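Side-chain contacts in tyrosine specific protein phosphatase (Trypanosoma cruzi, PDB 4AZ1), which probably removes phosphate from phosphotyrosine residues of proteins by hydrolysis: residues 7-10 and 16-19; 18-23 and 251-256; 241-246 and 285-290; 269-272 and 276-279; 280-285 and 290-295. All blocks are in the same frame, centred on the assembly; numbering follows the deposited sequence.

Contact 1: 7-10 and 16-19; sequences FPFT and AQYE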
# COMPACT_ATOMS: atom_id res chain seq x y z
N PHE A 7 44.94 9.59 -6.28
CA PHE A 7 43.78 10.32 -6.78
C PHE A 7 44.17 11.58 -7.56
O PHE A 7 43.93 12.70 -7.10
CB PHE A 7 42.86 10.68 -5.63
CG PHE A 7 41.47 11.04 -6.06
CD1 PHE A 7 40.70 10.13 -6.77
CD2 PHE A 7 40.93 12.28 -5.74
CE1 PHE A 7 39.41 10.46 -7.18
CE2 PHE A 7 39.64 12.61 -6.13
CZ PHE A 7 38.88 11.70 -6.86
N PRO A 8 44.75 11.39 -8.76
CA PRO A 8 45.28 12.53 -9.54
C PRO A 8 44.23 13.53 -10.03
O PRO A 8 44.62 14.58 -10.55
CB PRO A 8 45.99 11.85 -10.72
CG PRO A 8 45.43 10.47 -10.79
CD PRO A 8 45.03 10.09 -9.40
N PHE A 9 42.94 13.25 -9.85
CA PHE A 9 41.86 14.17 -10.21
C PHE A 9 42.05 15.56 -9.59
O PHE A 9 41.66 16.59 -10.17
CB PHE A 9 40.52 13.58 -9.75
CG PHE A 9 39.32 14.37 -10.17
CD1 PHE A 9 38.74 14.17 -11.42
CD2 PHE A 9 38.73 15.28 -9.30
CE1 PHE A 9 37.61 14.89 -11.81
CE2 PHE A 9 37.59 16.00 -9.68
CZ PHE A 9 37.04 15.80 -10.94
N THR A 10 42.66 15.61 -8.41
CA THR A 10 42.86 16.87 -7.71
C THR A 10 44.02 17.67 -8.30
O THR A 10 44.23 18.83 -7.91
CB THR A 10 43.12 16.67 -6.20
OG1 THR A 10 44.22 15.77 -6.02
CG2 THR A 10 41.88 16.12 -5.51
N ALA A 16 39.57 21.14 -16.65
CA ALA A 16 39.89 19.75 -16.97
C ALA A 16 39.09 18.78 -16.10
O ALA A 16 38.65 17.72 -16.57
CB ALA A 16 41.39 19.49 -16.84
N GLN A 17 38.91 19.13 -14.83
CA GLN A 17 38.09 18.31 -13.93
C GLN A 17 36.66 18.22 -14.45
O GLN A 17 36.09 17.14 -14.53
CB GLN A 17 38.09 18.88 -12.51
CG GLN A 17 39.40 18.72 -11.76
CD GLN A 17 39.36 19.45 -10.42
OE1 GLN A 17 38.55 20.35 -10.21
NE2 GLN A 17 40.24 19.04 -9.51
N TYR A 18 36.09 19.36 -14.80
CA TYR A 18 34.71 19.39 -15.30
C TYR A 18 34.57 18.58 -16.58
O TYR A 18 33.61 17.82 -16.74
CB TYR A 18 34.26 20.84 -15.52
CG TYR A 18 32.82 20.97 -15.95
CD1 TYR A 18 32.46 20.87 -17.29
CD2 TYR A 18 31.81 21.22 -15.02
CE1 TYR A 18 31.15 21.00 -17.69
CE2 TYR A 18 30.49 21.35 -15.42
CZ TYR A 18 30.17 21.24 -16.76
OH TYR A 18 28.86 21.36 -17.19
N GLU A 19 35.54 18.72 -17.49
CA GLU A 19 35.54 18.02 -18.76
C GLU A 19 35.76 16.51 -18.63
O GLU A 19 35.19 15.73 -19.40
CB GLU A 19 36.61 18.62 -19.68
CG GLU A 19 36.25 20.00 -20.21
CD GLU A 19 37.30 20.57 -21.16
OE1 GLU A 19 38.26 19.83 -21.51
OE2 GLU A 19 37.16 21.75 -21.55
O HOH W 1 41.40 20.07 -7.16
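Phe9 and Gln17 join the short 3-10 turn 8-10 to the first turn of helix 14-30, a tight N-terminal turn that folds back on the helix it leads into. Along the helix the contact is made by Gln17, and it can be followed outward from the backbone. Its CB meets the ring at CZ of Phe9, at 3.6 Å. CG then lies over one face of that ring, offset toward the rim, 4.0 Å from the centroid of the Phe9 ring and 20° off its normal, a CH-pi contact. The chain runs on extended past CG and carries the amide beyond the ring to the backbone of the turn; the ring and amide planes differ by only 6°. Phe9 in turn has its CG anti to its own N (chi1 -175°), which swings the ring out to the helix; it also stacks with Tyr281 of helix 274-288. Two acceptors hold the amide nitrogen: NE2 of Gln17 donates to O of Phe9 at 2.9 Å, with an N-H...O angle of 163°, and to a water that itself donates to O of Thr10 at 3.2 Å.

Contact 2: 18-23 and 251-256; sequences YERVQR and LTDTTV
The guanidinium of Arg20 receives OD1 of Asp253 at its edge, close to its own plane, while the Asp253 carboxylate is turned 74° against it. The two flat groups therefore do not dock side by side: a single oxygen takes the approach. NH1 of Arg20 donates to OD1 of Asp253 at 2.7 Å with an N-H...O angle of 152°, and it arrives on the syn lone pair of that oxygen. NH2 of Arg20 makes a weak second bond to the same OD1 of Asp253 (3.1 Å), and another weak one, bent although short, to the backbone O of Asp253 (2.7 Å). The arginine gets there by being extended from CG to NE, which carries the charge from helix 14-30 across to the loop leading into helix 255-266. On that side the acceptors are set on a type I beta turn, Thr252 to Thr255, which is braced by N of Thr252 donating to OG1 of Thr255 at 2.6 Å. Phe9 packs against Arg20, and Tyr281 OH is bonded to its NH2. The guanidinium is served by two carboxylates, Asp253 at NH1 and NH2 and Glu24 at NE, which would help balance its charge and hold its orientation. The contact between helix 14-30 and the 252-255 turn is thus polar, one charged side chain meeting a carboxylate and a carbonyl.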
# COMPACT_ATOMS: atom_id res chain seq x y z
N TYR A 18 36.09 19.36 -14.80
CA TYR A 18 34.71 19.39 -15.30
C TYR A 18 34.57 18.58 -16.58
O TYR A 18 33.61 17.82 -16.74
CB TYR A 18 34.26 20.84 -15.52
CG TYR A 18 32.82 20.97 -15.95
CD1 TYR A 18 32.46 20.87 -17.29
CD2 TYR A 18 31.81 21.22 -15.02
CE1 TYR A 18 31.15 21.00 -17.69
CE2 TYR A 18 30.49 21.35 -15.42
CZ TYR A 18 30.17 21.24 -16.76
OH TYR A 18 28.86 21.36 -17.19
N GLU A 19 35.54 18.72 -17.49
CA GLU A 19 35.54 18.02 -18.76
C GLU A 19 35.76 16.51 -18.63
O GLU A 19 35.19 15.73 -19.40
CB GLU A 19 36.61 18.62 -19.68
CG GLU A 19 36.25 20.00 -20.21
CD GLU A 19 37.30 20.57 -21.16
OE1 GLU A 19 38.26 19.83 -21.51
OE2 GLU A 19 37.16 21.75 -21.55
N ARG A 20 36.60 16.10 -17.70
CA ARG A 20 36.82 14.69 -17.44
C ARG A 20 35.54 14.03 -16.89
O ARG A 20 35.18 12.93 -17.32
CB ARG A 20 37.98 14.47 -16.47
CG ARG A 20 38.03 13.05 -15.93
CD ARG A 20 39.26 12.76 -15.10
NE ARG A 20 39.00 11.61 -14.24
CZ ARG A 20 39.91 11.01 -13.47
NH1 ARG A 20 41.16 11.44 -13.47
NH2 ARG A 20 39.56 9.98 -12.72
N VAL A 21 34.87 14.70 -15.96
CA VAL A 21 33.62 14.16 -15.43
C VAL A 21 32.60 13.99 -16.55
O VAL A 21 32.02 12.91 -16.71
CB VAL A 21 33.01 15.00 -14.28
CG1 VAL A 21 31.71 14.35 -13.77
CG2 VAL A 21 34.00 15.12 -13.13
N GLN A 22 32.38 15.04 -17.34
CA GLN A 22 31.43 14.94 -18.45
C GLN A 22 31.81 13.80 -19.40
O GLN A 22 30.95 13.00 -19.79
CB GLN A 22 31.33 16.28 -19.20
CG GLN A 22 30.36 16.24 -20.39
CD GLN A 22 28.89 15.97 -19.98
OE1 GLN A 22 28.18 16.89 -19.55
NE2 GLN A 22 28.44 14.72 -20.13
N ARG A 23 33.09 13.70 -19.75
CA ARG A 23 33.58 12.65 -20.65
C ARG A 23 33.32 11.24 -20.09
O ARG A 23 32.85 10.36 -20.82
CB ARG A 23 35.08 12.85 -20.88
CG ARG A 23 35.66 11.97 -21.97
CD ARG A 23 37.16 12.22 -22.10
NE ARG A 23 37.87 11.78 -20.89
CZ ARG A 23 38.60 12.58 -20.12
NH1 ARG A 23 38.74 13.87 -20.43
NH2 ARG A 23 39.20 12.08 -19.05
N LEU A 251 41.85 3.63 -3.09
CA LEU A 251 41.43 4.63 -4.07
C LEU A 251 42.42 4.67 -5.23
O LEU A 251 43.63 4.75 -5.02
CB LEU A 251 41.35 6.00 -3.42
CG LEU A 251 40.69 7.15 -4.19
CD1 LEU A 251 39.25 6.81 -4.56
CD2 LEU A 251 40.73 8.43 -3.36
N THR A 252 41.91 4.60 -6.46
CA THR A 252 42.78 4.76 -7.63
C THR A 252 42.18 5.83 -8.53
O THR A 252 41.09 6.34 -8.26
CB THR A 252 42.92 3.46 -8.44
OG1 THR A 252 41.69 3.18 -9.10
CG2 THR A 252 43.35 2.27 -7.54
N ASP A 253 42.88 6.13 -9.61
CA ASP A 253 42.42 7.15 -10.56
C ASP A 253 41.11 6.74 -11.25
O ASP A 253 40.40 7.58 -11.79
CB ASP A 253 43.55 7.43 -11.58
CG ASP A 253 43.20 8.55 -12.56
OD1 ASP A 253 42.55 9.55 -12.16
OD2 ASP A 253 43.59 8.41 -13.73
N THR A 254 40.78 5.45 -11.19
CA THR A 254 39.61 4.92 -11.89
C THR A 254 38.50 4.46 -10.95
O THR A 254 37.46 3.97 -11.41
CB THR A 254 39.99 3.74 -12.81
OG1 THR A 254 40.51 2.66 -12.02
CG2 THR A 254 41.04 4.16 -13.84
N THR A 255 38.71 4.61 -9.64
CA THR A 255 37.73 4.14 -8.64
C THR A 255 36.29 4.59 -8.89
O THR A 255 35.37 3.77 -8.81
CB THR A 255 38.13 4.57 -7.21
OG1 THR A 255 39.39 4.00 -6.88
CG2 THR A 255 37.10 4.08 -6.20
N VAL A 256 36.07 5.87 -9.20
CA VAL A 256 34.69 6.35 -9.35
C VAL A 256 34.02 5.73 -10.57
O VAL A 256 32.88 5.23 -10.48
CB VAL A 256 34.58 7.88 -9.45
CG1 VAL A 256 33.10 8.29 -9.45
CG2 VAL A 256 35.26 8.54 -8.27

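Contact 3: 241-246 and 285-290; sequences AALTHL and MCRLGV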
# COMPACT_ATOMS: atom_id res chain seq x y z
N ALA A 241 30.88 3.65 -1.51
CA ALA A 241 31.89 2.74 -2.05
C ALA A 241 33.21 3.47 -2.24
O ALA A 241 34.25 3.02 -1.75
CB ALA A 241 31.42 2.15 -3.36
N ALA A 242 33.17 4.59 -2.95
CA ALA A 242 34.38 5.34 -3.21
C ALA A 242 35.10 5.73 -1.92
O ALA A 242 36.33 5.64 -1.85
CB ALA A 242 34.09 6.57 -4.08
N LEU A 243 34.35 6.13 -0.91
CA LEU A 243 34.96 6.55 0.35
C LEU A 243 35.54 5.38 1.14
O LEU A 243 36.51 5.54 1.88
CB LEU A 243 33.99 7.36 1.22
CG LEU A 243 33.78 8.80 0.73
CD1 LEU A 243 32.50 9.40 1.29
CD2 LEU A 243 34.97 9.66 1.12
N THR A 244 34.94 4.20 0.99
CA THR A 244 35.47 3.00 1.62
C THR A 244 36.82 2.65 1.01
O THR A 244 37.76 2.29 1.72
CB THR A 244 34.51 1.80 1.48
OG1 THR A 244 33.24 2.12 2.08
CG2 THR A 244 35.09 0.57 2.17
N HIS A 245 36.94 2.79 -0.31
CA HIS A 245 38.24 2.59 -0.96
C HIS A 245 39.29 3.56 -0.42
O HIS A 245 40.44 3.19 -0.18
CB HIS A 245 38.12 2.69 -2.48
CG HIS A 245 37.51 1.48 -3.10
ND1 HIS A 245 38.21 0.30 -3.28
CD2 HIS A 245 36.25 1.24 -3.55
CE1 HIS A 245 37.41 -0.60 -3.82
NE2 HIS A 245 36.22 -0.05 -4.00
N LEU A 246 38.87 4.81 -0.22
CA LEU A 246 39.74 5.85 0.31
C LEU A 246 40.24 5.44 1.69
O LEU A 246 41.43 5.53 1.99
CB LEU A 246 38.99 7.18 0.37
CG LEU A 246 39.72 8.46 0.81
CD1 LEU A 246 39.07 9.69 0.19
CD2 LEU A 246 39.75 8.61 2.33
N MET A 285 36.64 14.76 -2.83
CA MET A 285 37.40 15.98 -2.64
C MET A 285 37.18 16.58 -1.25
O MET A 285 38.15 16.91 -0.57
CB MET A 285 37.07 16.99 -3.74
CG MET A 285 37.50 16.52 -5.13
SD MET A 285 36.92 17.62 -6.45
CE MET A 285 38.06 19.01 -6.24
N CYS A 286 35.92 16.72 -0.83
CA CYS A 286 35.64 17.24 0.51
C CYS A 286 36.30 16.40 1.61
O CYS A 286 36.92 16.96 2.52
CB CYS A 286 34.14 17.33 0.76
SG CYS A 286 33.32 18.59 -0.23
N ARG A 287 36.19 15.08 1.52
CA ARG A 287 36.84 14.21 2.50
C ARG A 287 38.34 14.48 2.54
O ARG A 287 38.96 14.46 3.60
CB ARG A 287 36.57 12.73 2.20
CG ARG A 287 37.26 11.76 3.15
CD ARG A 287 36.72 11.86 4.60
NE ARG A 287 35.34 11.38 4.72
CZ ARG A 287 35.01 10.09 4.83
NH1 ARG A 287 35.96 9.16 4.82
NH2 ARG A 287 33.74 9.74 4.94
N LEU A 288 38.90 14.75 1.36
CA LEU A 288 40.33 15.02 1.23
C LEU A 288 40.69 16.45 1.62
O LEU A 288 41.86 16.80 1.70
CB LEU A 288 40.79 14.73 -0.20
CG LEU A 288 40.81 13.24 -0.53
CD1 LEU A 288 41.13 12.99 -2.00
CD2 LEU A 288 41.81 12.53 0.37
N GLY A 289 39.68 17.28 1.86
CA GLY A 289 39.94 18.66 2.24
C GLY A 289 40.30 19.54 1.05
O GLY A 289 40.91 20.60 1.21
N VAL A 290 39.91 19.10 -0.14
CA VAL A 290 40.12 19.89 -1.34
C VAL A 290 38.88 20.76 -1.62
O VAL A 290 37.74 20.26 -1.59
CB VAL A 290 40.44 19.00 -2.56
CG1 VAL A 290 40.61 19.86 -3.80
CG2 VAL A 290 41.71 18.20 -2.31
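Leu243 and Arg287 form the close half of a helix-helix contact between 232-247 and the last turns of 274-288, two of the helices that follow the central sheet strand 222-225 in this phosphatase domain. CD2 of Leu243 does most of the touching. It rests 3.6 Å from CB of Arg287 and is also the atom that sits over the centre of the guanidinium, 3.7 Å above its plane. Such double contact needs a folded arginine: the chain bends at chi2 (66°) and again at chi3 (69°), curling its flat end back over the leucine methyl. The polar edge of the group is occupied by acids, since NE pairs with Glu207 and NH1 with Glu247, and these salt bridges would help fix its rotation. The other half is looser and faces solvent. CD1 of Leu246 stands 4.0 Å from CG of Arg287 and also 4.0 Å from CD2 of the exposed Leu288, whose side chain slides past it in the opposite direction. Just beyond, the chain leaves helical geometry at Gly289 with positive phi, in a Schellman motif that turns it toward the next helix. Its two bonds are N of Gly289 to O of Cys286 at 2.9 Å and N of Val290 to O of Met285 at 2.8 Å.

Contact 4: 269-272 and 276-279; sequences GMVQ and QYFV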
# COMPACT_ATOMS: atom_id res chain seq x y z
N GLY A 269 21.30 1.63 -15.19
CA GLY A 269 21.10 3.07 -15.20
C GLY A 269 21.52 3.78 -13.93
O GLY A 269 21.31 5.00 -13.83
N MET A 270 22.14 3.06 -12.99
CA MET A 270 22.60 3.66 -11.73
C MET A 270 23.45 4.91 -11.99
O MET A 270 24.36 4.91 -12.86
CB MET A 270 23.38 2.66 -10.87
CG MET A 270 22.52 1.65 -10.10
SD MET A 270 21.52 2.35 -8.78
CE MET A 270 22.57 2.05 -7.36
N VAL A 271 23.17 5.96 -11.20
CA VAL A 271 23.66 7.31 -11.45
C VAL A 271 23.11 7.81 -12.79
O VAL A 271 23.68 7.58 -13.86
CB VAL A 271 25.19 7.44 -11.35
CG1 VAL A 271 25.58 8.91 -11.42
CG2 VAL A 271 25.69 6.83 -10.03
N GLN A 272 21.98 8.49 -12.70
CA GLN A 272 21.13 8.81 -13.83
C GLN A 272 21.57 10.10 -14.53
O GLN A 272 21.40 10.23 -15.73
CB GLN A 272 19.70 8.96 -13.29
CG GLN A 272 18.61 9.26 -14.31
CD GLN A 272 17.23 9.33 -13.63
OE1 GLN A 272 17.14 9.53 -12.41
NE2 GLN A 272 16.18 9.16 -14.41
N GLN A 276 24.93 14.07 -10.85
CA GLN A 276 24.91 13.08 -9.77
C GLN A 276 26.23 12.30 -9.75
O GLN A 276 26.70 11.93 -8.69
CB GLN A 276 23.70 12.14 -9.90
CG GLN A 276 22.36 12.82 -9.53
CD GLN A 276 21.16 12.08 -10.12
OE1 GLN A 276 21.34 11.07 -10.81
NE2 GLN A 276 19.95 12.59 -9.86
N TYR A 277 26.80 12.05 -10.93
CA TYR A 277 28.09 11.37 -11.03
C TYR A 277 29.19 12.31 -10.52
O TYR A 277 30.11 11.90 -9.79
CB TYR A 277 28.34 10.98 -12.50
CG TYR A 277 29.64 10.25 -12.77
CD1 TYR A 277 29.84 8.94 -12.34
CD2 TYR A 277 30.67 10.87 -13.47
CE1 TYR A 277 31.04 8.26 -12.59
CE2 TYR A 277 31.87 10.20 -13.73
CZ TYR A 277 32.05 8.90 -13.29
OH TYR A 277 33.23 8.24 -13.55
N PHE A 278 29.06 13.58 -10.89
CA PHE A 278 29.95 14.61 -10.38
C PHE A 278 29.99 14.63 -8.85
O PHE A 278 31.07 14.73 -8.25
CB PHE A 278 29.52 15.96 -10.92
CG PHE A 278 30.66 16.84 -11.29
CD1 PHE A 278 31.75 16.97 -10.43
CD2 PHE A 278 30.66 17.53 -12.50
CE1 PHE A 278 32.83 17.79 -10.77
CE2 PHE A 278 31.74 18.34 -12.85
CZ PHE A 278 32.83 18.48 -11.99
N VAL A 279 28.82 14.52 -8.20
CA VAL A 279 28.77 14.57 -6.73
C VAL A 279 29.69 13.52 -6.07
O VAL A 279 30.28 13.79 -5.02
CB VAL A 279 27.30 14.49 -6.18
CG1 VAL A 279 27.29 14.46 -4.64
CG2 VAL A 279 26.49 15.69 -6.66
O HOH W 2 17.42 11.33 -10.55
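Val271 and Gln272 meet the first turns of helix 274-288 in a segment whose sequence and position match the Q-loop of classical tyrosine phosphatases, which in relatives borders the active site. Val271 reaches from the loop to the helix, and Gln276 reaches from the helix to the loop. One branch of Val271 meets the helix: with CG1 anti to its own N (chi1 -172°), that methyl fits against the backbone, 3.4 Å from N of Tyr277 and 3.6 Å from CB of Tyr277. The tyrosine ring presents its edge to the same methyl, while its hydroxyl reaches Glu24 on helix 14-30. Arg264 donates to O of Val271. Gln276 points toward the loop, extended beyond CG, and its OE1 takes a weak bond from N of Gln272 at 3.3 Å, with an N-H...O angle of 132°; its stronger partner is N of Arg273. The same oxygen thus accepts from two successive amides, weakly from Gln272. Gln272 is likewise extended, and a formic acid molecule, probably from the crystallisation liquor, lies about 4 Å from its side chain. One water joins the two amide ends, donating to OE1 of Gln272 at 2.6 Å and accepting from NE2 of Gln276 at 2.9 Å.

Contact 5: 280-285 and 290-295; sequences IYLTLM and VDIKAL
Met285 and Val290 have CA atoms only 4.9 Å apart where the chain turns out of helix 274-288, and CA of Leu282 lies 6.5 Å from CA of Ile292, one turn further back, so the connection runs back along the helix it has left. Met285 is the central side chain on the first side. Its CB touches CG2 of Ile292 at 3.7 Å and its sulfur, SD, meets CD1 of Leu295 at 3.8 Å, the two side chains crossing at about a right angle. The bend at chi3 (75°) then folds CE away from an extended course, bringing it against O of Asp291 and against CG1 of Val290. A turn earlier, Leu282 uses one branch for two partners: CD2 is 3.9 Å from CG2 of Ile292 and 4.0 Å from CD1 of Leu295. Ile292 can serve both because its chi1 of 62° sets CG2 to face the helix, while CD1 at the end of its other branch reaches Cys286. Ile292 is the N-cap residue of helix 293-299, and just before it Asp291 makes an Asx turn: OD2 of Asp291 accepts from N of Lys293 at 3.1 Å, approached from above the carboxylate plane. Beyond it, Leu295 also touches Val14 and Gln17 of helix 14-30, while Ile280 and Leu284 of the first segment pack on Val256 of helix 255-266 and on Ala242 of helix 232-247, placing helix 274-288 between the terminal helices and helices 255-266 and 232-247.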
# COMPACT_ATOMS: atom_id res chain seq x y z
N ILE A 280 29.86 12.35 -6.68
CA ILE A 280 30.77 11.37 -6.09
C ILE A 280 32.20 11.91 -6.03
O ILE A 280 32.85 11.80 -4.99
CB ILE A 280 30.73 9.99 -6.78
CG1 ILE A 280 29.30 9.46 -6.86
CG2 ILE A 280 31.64 8.98 -6.04
CD1 ILE A 280 29.14 8.30 -7.84
N TYR A 281 32.68 12.54 -7.10
CA TYR A 281 34.00 13.19 -7.04
C TYR A 281 34.05 14.29 -5.98
O TYR A 281 35.07 14.45 -5.30
CB TYR A 281 34.39 13.77 -8.40
CG TYR A 281 34.97 12.77 -9.38
CD1 TYR A 281 36.31 12.43 -9.35
CD2 TYR A 281 34.17 12.17 -10.36
CE1 TYR A 281 36.85 11.51 -10.25
CE2 TYR A 281 34.69 11.26 -11.25
CZ TYR A 281 36.04 10.94 -11.20
OH TYR A 281 36.57 10.02 -12.10
N LEU A 282 32.98 15.07 -5.87
CA LEU A 282 32.92 16.16 -4.89
C LEU A 282 33.01 15.66 -3.45
O LEU A 282 33.66 16.28 -2.61
CB LEU A 282 31.62 16.97 -5.06
CG LEU A 282 31.49 17.65 -6.41
CD1 LEU A 282 30.17 18.44 -6.52
CD2 LEU A 282 32.68 18.55 -6.66
N THR A 283 32.35 14.54 -3.16
CA THR A 283 32.44 14.00 -1.80
C THR A 283 33.87 13.53 -1.51
O THR A 283 34.35 13.65 -0.39
CB THR A 283 31.42 12.86 -1.52
OG1 THR A 283 31.86 11.65 -2.15
CG2 THR A 283 30.06 13.23 -2.04
N LEU A 284 34.55 12.99 -2.53
CA LEU A 284 35.92 12.52 -2.33
C LEU A 284 36.80 13.71 -2.04
O LEU A 284 37.60 13.70 -1.09
CB LEU A 284 36.44 11.75 -3.55
CG LEU A 284 35.92 10.32 -3.72
CD1 LEU A 284 36.36 9.76 -5.06
CD2 LEU A 284 36.40 9.40 -2.58
N MET A 285 36.64 14.76 -2.83
CA MET A 285 37.40 15.98 -2.64
C MET A 285 37.18 16.58 -1.25
O MET A 285 38.15 16.91 -0.57
CB MET A 285 37.07 16.99 -3.74
CG MET A 285 37.50 16.52 -5.13
SD MET A 285 36.92 17.62 -6.45
CE MET A 285 38.06 19.01 -6.24
N VAL A 290 39.91 19.10 -0.14
CA VAL A 290 40.12 19.89 -1.34
C VAL A 290 38.88 20.76 -1.62
O VAL A 290 37.74 20.26 -1.59
CB VAL A 290 40.44 19.00 -2.56
CG1 VAL A 290 40.61 19.86 -3.80
CG2 VAL A 290 41.71 18.20 -2.31
N ASP A 291 39.11 22.05 -1.87
CA ASP A 291 38.02 22.99 -2.12
C ASP A 291 37.23 22.66 -3.39
O ASP A 291 37.82 22.45 -4.45
CB ASP A 291 38.56 24.42 -2.20
CG ASP A 291 37.50 25.46 -1.91
OD1 ASP A 291 37.25 25.74 -0.71
OD2 ASP A 291 36.91 25.99 -2.88
N ILE A 292 35.91 22.62 -3.28
CA ILE A 292 35.04 22.27 -4.40
C ILE A 292 34.21 23.46 -4.88
O ILE A 292 33.32 23.30 -5.73
CB ILE A 292 34.05 21.14 -4.01
CG1 ILE A 292 33.12 21.59 -2.87
CG2 ILE A 292 34.81 19.86 -3.64
CD1 ILE A 292 31.90 20.71 -2.70
N LYS A 293 34.50 24.64 -4.35
CA LYS A 293 33.65 25.81 -4.57
C LYS A 293 33.57 26.24 -6.04
O LYS A 293 32.48 26.52 -6.54
CB LYS A 293 34.12 26.96 -3.67
CG LYS A 293 33.36 28.25 -3.83
CD LYS A 293 33.81 29.31 -2.81
CE LYS A 293 33.56 28.86 -1.38
NZ LYS A 293 34.73 28.18 -0.75
N ALA A 294 34.72 26.29 -6.72
CA ALA A 294 34.74 26.62 -8.14
C ALA A 294 33.99 25.58 -9.01
O ALA A 294 33.33 25.95 -9.98
CB ALA A 294 36.17 26.78 -8.62
N LEU A 295 34.11 24.30 -8.66
CA LEU A 295 33.39 23.25 -9.38
C LEU A 295 31.89 23.35 -9.16
O LEU A 295 31.11 23.28 -10.12
CB LEU A 295 33.87 21.86 -8.95
CG LEU A 295 35.19 21.37 -9.54
CD1 LEU A 295 35.50 19.96 -9.04
CD2 LEU A 295 35.12 21.39 -11.05

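Overall arrangement
From the N terminus, contact 1 closes a short loop at the start of helix 14-30, and contact 2, whose first segment overlaps the second of contact 1 at Tyr18 and Glu19, spans more than two hundred residues to the loop before helix 255-266. Contact 3 crosses contact 2, its first segment lying inside that span on helix 232-247 and its second beyond it. Contact 4 falls within the span of contact 3, at the start of helix 274-288. Contact 5 crosses contact 3, sharing Met285 and Val290, and closes the turn into helix 293-299. Together they tie both terminal helices to the helical layer built from 232-247, 255-266 and 274-288.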